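Local coordinates for protein MamA (Candidatus Magnetobacterium bavaricum, PDB 3VTX) that is a tetratricopeptide-repeat protein, an all-helical array of antiparallel helices of a kind that commonly serves as a scaffold for protein-protein interactions, at residues 45-50 against 76-81; 53-58 against 84-89; 116-121 against 147-152; 131-136 against 141-146. All coordinates share one frame; numbering follows the deposited sequence. Where two conformers were deposited one is given.

Contact 1: residues 45-50 against 76-81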
loop_
_atom_site.group_PDB
_atom_site.type_symbol
_atom_site.label_atom_id
_atom_site.label_comp_id
_atom_site.label_asym_id
_atom_site.label_seq_id
_atom_site.Cartn_x
_atom_site.Cartn_y
_atom_site.Cartn_z
ATOM N N LEU A 45 5.331 -4.486 14.715
ATOM C CA LEU A 45 6.382 -5.440 14.227
ATOM C C LEU A 45 6.227 -5.629 12.717
ATOM O O LEU A 45 7.186 -5.628 11.960
ATOM C CB LEU A 45 6.352 -6.742 14.988
ATOM C CG LEU A 45 7.329 -7.838 14.620
ATOM C CD1 LEU A 45 8.752 -7.245 14.722
ATOM C CD2 LEU A 45 7.106 -9.063 15.433
ATOM N N GLY A 46 4.992 -5.782 12.266
ATOM C CA GLY A 46 4.722 -5.863 10.815
ATOM C C GLY A 46 5.275 -4.653 10.091
ATOM O O GLY A 46 5.933 -4.775 9.065
ATOM N N LYS A 47 4.967 -3.455 10.593
ATOM C CA LYS A 47 5.435 -2.240 9.932
ATOM C C LYS A 47 6.973 -2.121 9.891
ATOM O O LYS A 47 7.522 -1.564 8.916
ATOM C CB LYS A 47 4.856 -1.029 10.606
ATOM C CG LYS A 47 3.416 -0.779 10.401
ATOM C CD LYS A 47 2.950 0.419 11.189
ATOM C CE LYS A 47 1.504 0.755 10.822
ATOM N NZ LYS A 47 0.945 1.904 11.676
ATOM N N THR A 48 7.627 -2.593 10.955
ATOM C CA THR A 48 9.079 -2.570 11.048
ATOM C C THR A 48 9.683 -3.472 9.964
ATOM O O THR A 48 10.622 -3.063 9.312
ATOM C CB THR A 48 9.587 -2.928 12.394
ATOM O OG1 THR A 48 8.968 -2.077 13.387
ATOM C CG2 THR A 48 11.121 -2.823 12.487
ATOM N N TYR A 49 9.127 -4.667 9.785
ATOM C CA TYR A 49 9.608 -5.521 8.753
ATOM C C TYR A 49 9.341 -4.898 7.379
ATOM O O TYR A 49 10.115 -5.065 6.464
ATOM C CB TYR A 49 9.016 -6.944 8.896
ATOM C CG TYR A 49 9.748 -7.849 9.875
ATOM C CD1 TYR A 49 11.103 -8.178 9.672
ATOM C CD2 TYR A 49 9.082 -8.422 10.953
ATOM C CE1 TYR A 49 11.755 -9.086 10.457
ATOM C CE2 TYR A 49 9.759 -9.292 11.820
ATOM C CZ TYR A 49 11.096 -9.599 11.570
ATOM O OH TYR A 49 11.716 -10.488 12.399
ATOM N N MET A 50 8.234 -4.181 7.194
ATOM C CA MET A 50 7.984 -3.527 5.890
ATOM C C MET A 50 9.024 -2.437 5.659
ATOM O O MET A 50 9.480 -2.306 4.527
ATOM C CB MET A 50 6.573 -2.945 5.815
ATOM C CG MET A 50 5.464 -3.979 5.845
ATOM S SD MET A 50 5.476 -5.183 4.526
ATOM C CE MET A 50 4.865 -4.120 3.116
ATOM N N TYR A 76 -5.076 -4.222 6.833
ATOM C CA TYR A 76 -5.433 -4.885 5.613
ATOM C C TYR A 76 -4.661 -4.329 4.404
ATOM O O TYR A 76 -4.280 -5.115 3.517
ATOM C CB TYR A 76 -6.945 -4.904 5.421
ATOM C CG TYR A 76 -7.666 -5.956 6.229
ATOM C CD1 TYR A 76 -7.484 -7.296 5.959
ATOM C CD2 TYR A 76 -8.576 -5.596 7.252
ATOM C CE1 TYR A 76 -8.155 -8.259 6.704
ATOM C CE2 TYR A 76 -9.255 -6.561 7.973
ATOM C CZ TYR A 76 -9.061 -7.858 7.694
ATOM O OH TYR A 76 -9.769 -8.855 8.388
ATOM N N TYR A 77 -4.499 -3.012 4.344
ATOM C CA TYR A 77 -3.779 -2.394 3.257
ATOM C C TYR A 77 -2.342 -2.911 3.268
ATOM O O TYR A 77 -1.778 -3.187 2.216
ATOM C CB TYR A 77 -3.817 -0.847 3.390
ATOM C CG TYR A 77 -2.854 -0.156 2.413
ATOM C CD1 TYR A 77 -3.087 -0.160 1.007
ATOM C CD2 TYR A 77 -1.682 0.433 2.879
ATOM C CE1 TYR A 77 -2.202 0.459 0.185
ATOM C CE2 TYR A 77 -0.750 1.052 2.005
ATOM C CZ TYR A 77 -1.049 1.017 0.669
ATOM O OH TYR A 77 -0.186 1.583 -0.252
ATOM N N ILE A 78 -1.713 -2.934 4.435
ATOM C CA ILE A 78 -0.315 -3.327 4.528
ATOM C C ILE A 78 -0.205 -4.796 4.219
ATOM O O ILE A 78 0.658 -5.187 3.453
ATOM C CB ILE A 78 0.323 -2.986 5.871
ATOM C CG1 ILE A 78 0.265 -1.462 6.140
ATOM C CG2 ILE A 78 1.763 -3.573 5.889
ATOM C CD1 ILE A 78 0.645 -1.013 7.612
ATOM N N LEU A 79 -1.127 -5.597 4.729
ATOM C CA LEU A 79 -1.159 -7.031 4.465
ATOM C C LEU A 79 -1.351 -7.274 2.990
ATOM O O LEU A 79 -0.679 -8.070 2.382
ATOM C CB LEU A 79 -2.308 -7.699 5.228
ATOM C CG LEU A 79 -2.539 -9.229 4.980
ATOM C CD1 LEU A 79 -1.230 -10.018 5.207
ATOM C CD2 LEU A 79 -3.710 -9.799 5.884
ATOM N N GLY A 80 -2.293 -6.572 2.395
ATOM C CA GLY A 80 -2.492 -6.800 0.940
ATOM C C GLY A 80 -1.345 -6.307 0.074
ATOM O O GLY A 80 -0.942 -6.982 -0.869
ATOM N N SER A 81 -0.802 -5.156 0.413
ATOM C CA SER A 81 0.433 -4.647 -0.237
ATOM C C SER A 81 1.596 -5.638 -0.143
ATOM O O SER A 81 2.304 -5.906 -1.125
ATOM C CB SER A 81 0.830 -3.262 0.313
ATOM O OG SER A 81 -0.118 -2.261 0.029
#

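Contact 2: residues 53-58 against 84-89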
loop_
_atom_site.group_PDB
_atom_site.type_symbol
_atom_site.label_atom_id
_atom_site.label_comp_id
_atom_site.label_asym_id
_atom_site.label_seq_id
_atom_site.Cartn_x
_atom_site.Cartn_y
_atom_site.Cartn_z
ATOM N N GLY A 53 12.062 -3.911 4.107
ATOM C CA GLY A 53 11.819 -4.574 2.885
ATOM C C GLY A 53 11.689 -6.079 3.015
ATOM O O GLY A 53 12.059 -6.793 2.155
ATOM N N LEU A 54 11.127 -6.533 4.119
ATOM C CA LEU A 54 10.793 -7.960 4.332
ATOM C C LEU A 54 9.319 -8.213 4.541
ATOM O O LEU A 54 8.840 -8.590 5.617
ATOM C CB LEU A 54 11.604 -8.433 5.527
ATOM C CG LEU A 54 13.104 -8.473 5.397
ATOM C CD1 LEU A 54 13.718 -9.030 6.771
ATOM C CD2 LEU A 54 13.535 -9.380 4.251
ATOM N N PRO A 55 8.519 -8.017 3.489
ATOM C CA PRO A 55 7.151 -8.357 3.551
ATOM C C PRO A 55 6.877 -9.787 3.974
ATOM O O PRO A 55 5.820 -10.033 4.624
ATOM C CB PRO A 55 6.673 -8.070 2.124
ATOM C CG PRO A 55 7.863 -8.193 1.283
ATOM C CD PRO A 55 8.943 -7.627 2.133
ATOM N N ASN A 56 7.734 -10.750 3.631
ATOM C CA ASN A 56 7.407 -12.120 4.077
ATOM C C ASN A 56 7.313 -12.263 5.618
ATOM O O ASN A 56 6.398 -12.893 6.141
ATOM C CB ASN A 56 8.363 -13.106 3.518
ATOM C CG ASN A 56 9.556 -13.371 4.412
ATOM O OD1 ASN A 56 9.555 -14.344 5.209
ATOM N ND2 ASN A 56 10.595 -12.459 4.361
ATOM N N ASP A 57 8.212 -11.599 6.320
ATOM C CA ASP A 57 8.200 -11.540 7.795
ATOM C C ASP A 57 7.072 -10.671 8.315
ATOM O O ASP A 57 6.444 -10.969 9.318
ATOM C CB ASP A 57 9.596 -11.085 8.274
ATOM C CG ASP A 57 10.618 -12.203 8.244
ATOM O OD1 ASP A 57 10.430 -13.199 8.960
ATOM O OD2 ASP A 57 11.573 -12.098 7.473
ATOM N N ALA A 58 6.810 -9.541 7.639
ATOM C CA ALA A 58 5.727 -8.708 8.042
ATOM C C ALA A 58 4.411 -9.464 8.053
ATOM O O ALA A 58 3.621 -9.336 9.002
ATOM C CB ALA A 58 5.656 -7.420 7.146
ATOM N N PHE A 84 1.098 -8.657 -2.361
ATOM C CA PHE A 84 1.468 -8.367 -3.765
ATOM C C PHE A 84 2.996 -8.459 -3.906
ATOM O O PHE A 84 3.500 -9.009 -4.876
ATOM C CB PHE A 84 0.976 -7.015 -4.147
ATOM C CG PHE A 84 1.198 -6.588 -5.582
ATOM C CD1 PHE A 84 1.022 -7.460 -6.650
ATOM C CD2 PHE A 84 1.426 -5.229 -5.850
ATOM C CE1 PHE A 84 1.145 -6.995 -7.922
ATOM C CE2 PHE A 84 1.573 -4.802 -7.164
ATOM C CZ PHE A 84 1.414 -5.680 -8.159
ATOM N N MET A 85 3.742 -7.966 -2.915
ATOM C CA MET A 85 5.215 -8.021 -2.981
ATOM C C MET A 85 5.744 -9.441 -3.027
ATOM O O MET A 85 6.826 -9.674 -3.597
ATOM C CB MET A 85 5.862 -7.262 -1.808
ATOM C CG MET A 85 5.608 -5.775 -1.852
ATOM S SD MET A 85 6.275 -5.002 -0.402
ATOM C CE MET A 85 5.220 -3.561 -0.211
ATOM N N ILE A 86 5.073 -10.375 -2.426
ATOM C CA ILE A 86 5.526 -11.753 -2.350
ATOM C C ILE A 86 4.814 -12.663 -3.378
ATOM O O ILE A 86 4.917 -13.891 -3.298
ATOM C CB ILE A 86 5.423 -12.334 -0.949
ATOM C CG1 ILE A 86 3.993 -12.564 -0.501
ATOM C CG2 ILE A 86 6.298 -11.509 0.071
ATOM C CD1 ILE A 86 3.874 -13.729 0.558
ATOM N N ASP A 87 4.132 -12.012 -4.336
ATOM C CA ASP A 87 3.520 -12.728 -5.478
ATOM C C ASP A 87 2.359 -13.609 -5.059
ATOM O O ASP A 87 2.197 -14.752 -5.573
ATOM C CB ASP A 87 4.591 -13.584 -6.177
ATOM C CG ASP A 87 4.286 -13.783 -7.613
ATOM O OD1 ASP A 87 3.640 -12.868 -8.158
ATOM O OD2 ASP A 87 4.692 -14.829 -8.185
ATOM N N GLU A 88 1.587 -13.146 -4.095
ATOM C CA GLU A 88 0.377 -13.849 -3.621
ATOM C C GLU A 88 -0.774 -12.899 -3.978
ATOM O O GLU A 88 -1.290 -12.204 -3.160
ATOM C CB GLU A 88 0.422 -14.184 -2.143
ATOM C CG GLU A 88 1.439 -15.268 -1.800
ATOM C CD GLU A 88 1.090 -16.610 -2.445
ATOM O OE1 GLU A 88 -0.127 -16.871 -2.646
ATOM O OE2 GLU A 88 2.033 -17.373 -2.826
ATOM N N LYS A 89 -1.215 -12.948 -5.241
ATOM C CA LYS A 89 -2.073 -11.856 -5.789
ATOM C C LYS A 89 -3.489 -11.987 -5.344
ATOM O O LYS A 89 -4.103 -10.983 -5.038
ATOM C CB LYS A 89 -1.977 -11.856 -7.306
ATOM C CG LYS A 89 -0.682 -11.328 -7.800
ATOM C CD LYS A 89 -0.616 -11.343 -9.264
ATOM C CE LYS A 89 0.730 -10.927 -9.762
ATOM N NZ LYS A 89 0.688 -10.794 -11.267
#

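Contact 3: residues 116-121 against 147-152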
loop_
_atom_site.group_PDB
_atom_site.type_symbol
_atom_site.label_atom_id
_atom_site.label_comp_id
_atom_site.label_asym_id
_atom_site.label_seq_id
_atom_site.Cartn_x
_atom_site.Cartn_y
_atom_site.Cartn_z
ATOM N N VAL A 116 -2.519 -4.469 -8.749
ATOM C CA VAL A 116 -2.592 -5.926 -8.655
ATOM C C VAL A 116 -3.447 -6.486 -9.849
ATOM O O VAL A 116 -2.958 -7.394 -10.584
ATOM C CB VAL A 116 -3.133 -6.399 -7.329
ATOM C CG1 VAL A 116 -3.208 -7.973 -7.288
ATOM C CG2 VAL A 116 -2.290 -5.959 -6.180
ATOM N N TYR A 117 -4.623 -5.947 -10.072
ATOM C CA TYR A 117 -5.491 -6.395 -11.176
ATOM C C TYR A 117 -4.823 -6.245 -12.516
ATOM O O TYR A 117 -4.783 -7.174 -13.308
ATOM C CB TYR A 117 -6.759 -5.630 -11.194
ATOM C CG TYR A 117 -7.820 -6.122 -10.209
ATOM C CD1 TYR A 117 -8.151 -7.482 -10.051
ATOM C CD2 TYR A 117 -8.583 -5.174 -9.534
ATOM C CE1 TYR A 117 -9.166 -7.853 -9.163
ATOM C CE2 TYR A 117 -9.595 -5.575 -8.652
ATOM C CZ TYR A 117 -9.865 -6.886 -8.503
ATOM O OH TYR A 117 -10.892 -7.206 -7.636
ATOM N N ASP A 118 -4.125 -5.142 -12.718
ATOM C CA ASP A 118 -3.528 -4.956 -14.030
ATOM C C ASP A 118 -2.405 -5.985 -14.238
ATOM O O ASP A 118 -2.214 -6.460 -15.378
ATOM C CB ASP A 118 -2.980 -3.569 -14.236
ATOM C CG ASP A 118 -2.864 -3.186 -15.763
ATOM O OD1 ASP A 118 -3.845 -3.392 -16.482
ATOM O OD2 ASP A 118 -1.726 -2.757 -16.150
ATOM N N SER A 119 -1.706 -6.313 -13.167
ATOM C CA SER A 119 -0.623 -7.287 -13.236
ATOM C C SER A 119 -1.105 -8.648 -13.607
ATOM O O SER A 119 -0.282 -9.458 -14.055
ATOM C CB SER A 119 0.220 -7.390 -11.985
ATOM O OG SER A 119 -0.463 -8.112 -10.966
ATOM N N MET A 120 -2.354 -8.908 -13.349
ATOM C CA MET A 120 -3.024 -10.175 -13.658
ATOM C C MET A 120 -3.703 -10.182 -15.010
ATOM O O MET A 120 -4.257 -11.224 -15.406
ATOM C CB MET A 120 -4.059 -10.444 -12.575
ATOM C CG MET A 120 -3.427 -10.702 -11.248
ATOM S SD MET A 120 -4.740 -10.608 -9.951
ATOM C CE MET A 120 -5.828 -11.982 -10.396
ATOM N N GLY A 121 -3.700 -9.053 -15.717
ATOM C CA GLY A 121 -4.447 -8.944 -16.927
ATOM C C GLY A 121 -5.904 -8.581 -16.796
ATOM O O GLY A 121 -6.669 -8.612 -17.780
ATOM N N ILE A 147 -4.055 4.062 -15.908
ATOM C CA ILE A 147 -5.224 3.865 -16.766
ATOM C C ILE A 147 -4.833 3.683 -18.219
ATOM O O ILE A 147 -5.281 2.747 -18.879
ATOM C CB ILE A 147 -6.328 4.913 -16.597
ATOM C CG1 ILE A 147 -6.881 4.823 -15.165
ATOM C CG2 ILE A 147 -7.399 4.715 -17.726
ATOM C CD1 ILE A 147 -7.800 6.043 -14.840
ATOM N N GLY A 148 -3.954 4.522 -18.675
ATOM C CA GLY A 148 -3.435 4.432 -20.056
ATOM C C GLY A 148 -2.847 3.053 -20.323
ATOM O O GLY A 148 -3.106 2.429 -21.384
ATOM N N LEU A 149 -2.065 2.547 -19.348
ATOM C CA LEU A 149 -1.390 1.253 -19.568
ATOM C C LEU A 149 -2.450 0.129 -19.642
ATOM O O LEU A 149 -2.344 -0.819 -20.439
ATOM C CB LEU A 149 -0.408 0.980 -18.498
ATOM C CG LEU A 149 0.347 -0.391 -18.551
ATOM C CD1 LEU A 149 1.269 -0.347 -19.782
ATOM C CD2 LEU A 149 1.171 -0.640 -17.307
ATOM N N ALA A 150 -3.448 0.215 -18.786
ATOM C CA ALA A 150 -4.551 -0.790 -18.792
ATOM C C ALA A 150 -5.278 -0.794 -20.113
ATOM O O ALA A 150 -5.605 -1.884 -20.635
ATOM C CB ALA A 150 -5.513 -0.601 -17.613
ATOM N N TYR A 151 -5.561 0.375 -20.676
ATOM C CA TYR A 151 -6.167 0.440 -22.009
ATOM C C TYR A 151 -5.267 -0.141 -23.093
ATOM O O TYR A 151 -5.765 -0.844 -23.956
ATOM C CB TYR A 151 -6.593 1.875 -22.387
ATOM C CG TYR A 151 -7.910 2.197 -21.817
ATOM C CD1 TYR A 151 -9.079 1.565 -22.264
ATOM C CD2 TYR A 151 -8.055 3.228 -20.870
ATOM C CE1 TYR A 151 -10.293 1.893 -21.692
ATOM C CE2 TYR A 151 -9.276 3.552 -20.303
ATOM C CZ TYR A 151 -10.398 2.910 -20.749
ATOM O OH TYR A 151 -11.621 3.166 -20.170
ATOM N N GLU A 152 -3.950 0.113 -23.042
ATOM C CA GLU A 152 -3.030 -0.569 -23.944
ATOM C C GLU A 152 -3.129 -2.095 -23.768
ATOM O O GLU A 152 -3.062 -2.837 -24.766
ATOM C CB GLU A 152 -1.596 -0.029 -23.764
ATOM C CG GLU A 152 -0.515 -1.030 -24.187
ATOM C CD GLU A 152 -0.145 -1.047 -25.688
ATOM O OE1 GLU A 152 -0.926 -0.445 -26.432
ATOM O OE2 GLU A 152 0.949 -1.707 -26.048
#

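Contact 4: residues 131-136 against 141-146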
loop_
_atom_site.group_PDB
_atom_site.type_symbol
_atom_site.label_atom_id
_atom_site.label_comp_id
_atom_site.label_asym_id
_atom_site.label_seq_id
_atom_site.Cartn_x
_atom_site.Cartn_y
_atom_site.Cartn_z
ATOM N N GLU A 131 -9.929 4.651 -11.525
ATOM C CA GLU A 131 -10.942 5.687 -11.659
ATOM C C GLU A 131 -11.354 6.131 -10.253
ATOM O O GLU A 131 -11.455 7.352 -9.988
ATOM C CB GLU A 131 -12.125 5.163 -12.465
ATOM C CG GLU A 131 -11.812 5.156 -13.953
ATOM C CD GLU A 131 -12.900 4.627 -14.813
ATOM O OE1 GLU A 131 -13.770 3.878 -14.302
ATOM O OE2 GLU A 131 -12.897 4.971 -16.027
ATOM N N LYS A 132 -11.504 5.163 -9.362
ATOM C CA LYS A 132 -11.887 5.491 -7.974
ATOM C C LYS A 132 -10.782 6.251 -7.349
ATOM O O LYS A 132 -11.044 7.191 -6.633
ATOM C CB LYS A 132 -12.195 4.251 -7.164
ATOM C CG LYS A 132 -12.838 4.466 -5.852
ATOM C CD LYS A 132 -14.308 4.943 -5.962
ATOM C CE LYS A 132 -14.837 5.255 -4.523
ATOM N NZ LYS A 132 -16.097 6.084 -4.553
ATOM N N THR A 133 -9.494 5.861 -7.598
ATOM C CA THR A 133 -8.345 6.565 -7.095
ATOM C C THR A 133 -8.351 8.019 -7.504
ATOM O O THR A 133 -8.112 8.890 -6.691
ATOM C CB THR A 133 -6.985 5.923 -7.527
ATOM O OG1 THR A 133 -6.954 4.527 -7.104
ATOM C CG2 THR A 133 -5.782 6.675 -7.007
ATOM N N ILE A 134 -8.607 8.273 -8.770
ATOM C CA ILE A 134 -8.633 9.619 -9.292
ATOM C C ILE A 134 -9.870 10.405 -8.743
ATOM O O ILE A 134 -9.777 11.616 -8.583
ATOM C CB ILE A 134 -8.688 9.611 -10.819
ATOM C CG1 ILE A 134 -7.279 9.191 -11.297
ATOM C CG2 ILE A 134 -9.124 10.994 -11.365
ATOM C CD1 ILE A 134 -7.246 8.870 -12.830
ATOM N N SER A 135 -10.960 9.738 -8.483
ATOM C CA SER A 135 -12.150 10.430 -7.895
ATOM C C SER A 135 -11.810 10.981 -6.522
ATOM O O SER A 135 -12.363 12.033 -6.095
ATOM C CB SER A 135 -13.381 9.537 -7.893
ATOM O OG SER A 135 -13.275 8.490 -6.935
ATOM N N ILE A 136 -10.917 10.320 -5.798
ATOM C CA ILE A 136 -10.492 10.751 -4.470
ATOM C C ILE A 136 -9.354 11.723 -4.554
ATOM O O ILE A 136 -9.307 12.677 -3.784
ATOM C CB ILE A 136 -10.095 9.498 -3.568
ATOM C CG1 ILE A 136 -11.245 8.491 -3.520
ATOM C CG2 ILE A 136 -9.717 9.893 -2.166
ATOM C CD1 ILE A 136 -10.732 7.030 -3.196
ATOM N N ILE A 141 -0.993 11.932 -10.603
ATOM C CA ILE A 141 -0.643 11.819 -12.036
ATOM C C ILE A 141 -0.496 10.343 -12.469
ATOM O O ILE A 141 -0.985 9.947 -13.540
ATOM C CB ILE A 141 0.635 12.621 -12.350
ATOM C CG1 ILE A 141 0.353 14.162 -12.207
ATOM C CG2 ILE A 141 1.131 12.436 -13.849
ATOM C CD1 ILE A 141 1.518 14.853 -11.823
ATOM N N ARG A 142 0.141 9.534 -11.662
ATOM C CA ARG A 142 0.403 8.181 -12.088
ATOM C C ARG A 142 -0.863 7.375 -12.299
ATOM O O ARG A 142 -0.851 6.465 -13.088
ATOM C CB ARG A 142 1.350 7.440 -11.119
ATOM C CG ARG A 142 2.051 6.298 -11.866
ATOM C CD ARG A 142 3.065 5.617 -11.002
ATOM N NE ARG A 142 3.870 4.632 -11.672
ATOM C CZ ARG A 142 3.691 3.319 -11.668
ATOM N NH1 ARG A 142 4.525 2.515 -12.310
ATOM N NH2 ARG A 142 2.651 2.790 -11.083
ATOM N N ALA A 143 -1.964 7.672 -11.629
ATOM C CA ALA A 143 -3.184 6.964 -11.866
ATOM C C ALA A 143 -3.664 7.123 -13.287
ATOM O O ALA A 143 -4.208 6.171 -13.893
ATOM C CB ALA A 143 -4.245 7.361 -10.854
ATOM N N TYR A 144 -3.545 8.324 -13.805
ATOM C CA TYR A 144 -3.870 8.521 -15.282
ATOM C C TYR A 144 -2.943 7.724 -16.175
ATOM O O TYR A 144 -3.400 7.050 -17.117
ATOM C CB TYR A 144 -3.731 9.968 -15.679
ATOM C CG TYR A 144 -4.696 10.840 -14.889
ATOM C CD1 TYR A 144 -5.928 11.154 -15.395
ATOM C CD2 TYR A 144 -4.336 11.357 -13.658
ATOM C CE1 TYR A 144 -6.824 11.937 -14.609
ATOM C CE2 TYR A 144 -5.202 12.181 -12.929
ATOM C CZ TYR A 144 -6.406 12.441 -13.387
ATOM O OH TYR A 144 -7.241 13.267 -12.643
ATOM N N GLN A 145 -1.639 7.662 -15.837
ATOM C CA GLN A 145 -0.714 6.860 -16.621
ATOM C C GLN A 145 -1.128 5.374 -16.554
ATOM O O GLN A 145 -1.117 4.685 -17.552
ATOM C CB GLN A 145 0.726 7.056 -16.121
ATOM C CG GLN A 145 1.270 8.430 -16.251
ATOM C CD GLN A 145 2.629 8.532 -15.536
ATOM O OE1 GLN A 145 3.588 7.832 -15.961
ATOM N NE2 GLN A 145 2.697 9.198 -14.375
ATOM N N SER A 146 -1.418 4.920 -15.357
ATOM C CA SER A 146 -1.800 3.504 -15.096
ATOM C C SER A 146 -3.073 3.135 -15.854
ATOM O O SER A 146 -3.162 2.009 -16.433
ATOM C CB SER A 146 -1.929 3.210 -13.604
ATOM O OG SER A 146 -0.679 3.322 -12.974
#

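Contact 1: residues 45-50 against 76-81
Ile78 of helix 73-85 meets both Met50 and Lys47 of helix 39-51, one branch of the isoleucine serving each partner. Its CG2 methyl packs on Met50, with CG2 lying 3.7 Å from Met50 CG and 4.2 Å from Met50 CE, while the longer branch carries CD1 to the lysine. The Met50 chain is bent at both of its later torsions (chi2 -60°, chi3 -74°), which folds the terminal methyl back to the same isoleucine branch. The two side chains run antiparallel alongside one another, an apolar contact.

Lys47 takes part through its hydrocarbon stem. Extended beyond CG, it lies transverse to Ile78, and Ile78 CD1 rests on it 3.9 Å from Lys47 CG and 3.8 Å from Lys47 CE. The ammonium group runs on past the isoleucine to a salt bridge with Glu74 of helix 73-85, so one side chain joins the helices by charge at its end and packing along its length.

The closest CA atoms, those of Lys47 and Ile78, are 8.0 Å apart. With one helix, 55-68, between them in sequence, helices 39-51 and 73-85 pack in a manner consistent with equivalent helices lying side by side in successive hairpins of a tetratricopeptide array. Helix 55-68 packs against both: Met50 touches its Ala58 and Ile78 its Leu62.

Contact 2: residues 53-58 against 84-89
Pro55, in the first turn of helix 55-68, packs against Met85 and Ile86 where helix 73-85 ends, and this apolar contact makes up most of the interface. The pyrrolidine ring presents CB and CG: Pro55 CG lies 3.8 Å from Met85 CB, and Pro55 CB is 4.0 Å from Met85 SD. Because the Met85 chain stays extended at chi2 (175°), its sulfur passes across the ring, nearly perpendicular to the proline side chain. Ile86 adds its CG2 branch, 3.9 Å from Pro55 CG, its side chain pointing counter to that of the proline. With chi1 at 70°, CG2 stands beside the backbone N of Ile86 and faces the proline.

A looser contact involves Asn56. Its backbone N is 3.9 Å from Ile86 CG2 and its CB is also near that methyl, but the amide leads away and makes a weak hydrogen bond to Asp57 OD2 within its own helix.

No hydrogen bond spans the two segments; the backbone bonds here shape each side separately. Helix 39-51 closes in a Schellman motif with Gly53 as the positive-phi residue, and helix 73-85 does the same at Asp87. After each motif the chain turns directly into the next helix, with Leu54 and Glu88 as the N-cap residues.

The start of helix 55-68 thus meets the end of helix 73-85, a contact between neighbouring helical hairpins of the tetratricopeptide array. Helix 39-51 borders it through Met50, which touches both Met85 and Ala58. Ala82, one turn before Ile86, also packs on Pro55, while Phe84 and Lys89 are directed to Val116 of helix 107-119.

Contact 3: residues 116-121 against 147-152
The carboxylate of Asp118 rests on the aliphatic carbons of Leu149 and Ala150, a contact without hydrogen bonds between the segments that joins the C-terminal end of helix 107-119 to the C-terminal half of helix 141-153. Asp118 straddles these two successive residues. Its OD1 lies 3.4 Å from Ala150 CB and 3.6 Å from Ala150 CA, while OD2 is turned to the leucine, 3.8 Å from Leu149 CD2. Swung away from the backbone N at chi1 -157°, the Asp118 carboxylate crosses the interval between the helices, where the CA atoms of Asp118 and Ala150 are 6.4 Å apart. At that spacing the short alanine side chain meets the carboxylate directly.

Helices 107-119 and 141-153 belong to successive tetratricopeptide repeats, with helix 123-136 coming between them in sequence. The turn into that helix is formed by a Schellman motif at Gly121, whose N bonds to Asp118 O at 3.0 Å. Just beyond it, His123 ND1 is hydrogen-bonded to Asp118 OD1, which probably limits the rotation of the carboxylate. Ala150 in turn touches Ile127 of helix 123-136. On another side of helix 107-119, Ser119 OG bonds to Val116 O of the preceding turn and to Lys89 NZ.

Contact 4: residues 131-136 against 141-146
Segments 131-136 and 141-146 run nearly antiparallel, at 157° between their directions with axes 9.3 Å apart, and come closest in backbone at Ile134 and Ala143, whose CA atoms are 6.6 Å apart. Ile134 carries the contact with CG1, CG2 and CD1. Its CD1 methyl sits over the centre of the Tyr144 ring, 3.5 Å from the ring centroid and only 8° off the ring normal, a CH-pi contact of nearly perpendicular approach. CG1 lies against the alanine, 3.6 Å from Ala143 CB, and the CG2 branch reaches the far end of the tyrosine, 3.2 Å from Tyr144 OH. The extended chi2 of Ile134 (169°) is what carries CD1 past the alanine methyl and onto the ring. Thr133 adds a lighter touch, its CG2 methyl 4.2 Å from Ala143 CB.

The small Ala143 side chain lets the isoleucine settle close to helix 141-153, while the neighbouring tyrosine, whose CB starts off to one side, brings its ring face under Ile134 CD1. The pair joins the second helix of one tetratricopeptide repeat to the first helix of the next, the packing by which successive repeats stack.

Both hydroxyls at the interface have backbone acceptors: Tyr144 OH bonds to Pro138 O in the connecting turn, and Thr133 OG1 bonds to Ala129 O. No hydrogen bond crosses between the segments, and the contact is mainly apolar, with the tyrosine offering its ring face to the isoleucine while its hydroxyl, bonded to Pro138 O, probably restrains the ring.

How the contacts relate
From the N terminus, contact 1 closes the first loop, bringing helix 73-85 back to helix 39-51 around helix 55-68. Contact 2 begins before that loop ends and finishes after it, so the two cross; they touch directly through Met50 and Met85, and together they tie three consecutive helices. Contact 3 follows in series, joining helix 107-119 to helix 141-153, and contact 4 is nested inside its loop, a short connection between helices 123-136 and 141-153. Contacts 3 and 4 meet where Ile147 packs on Ile134. Between the two pairs, segments 84-89 and 116-121 touch, linking contact 2 to contact 3 although their centres lie about 21 Å apart.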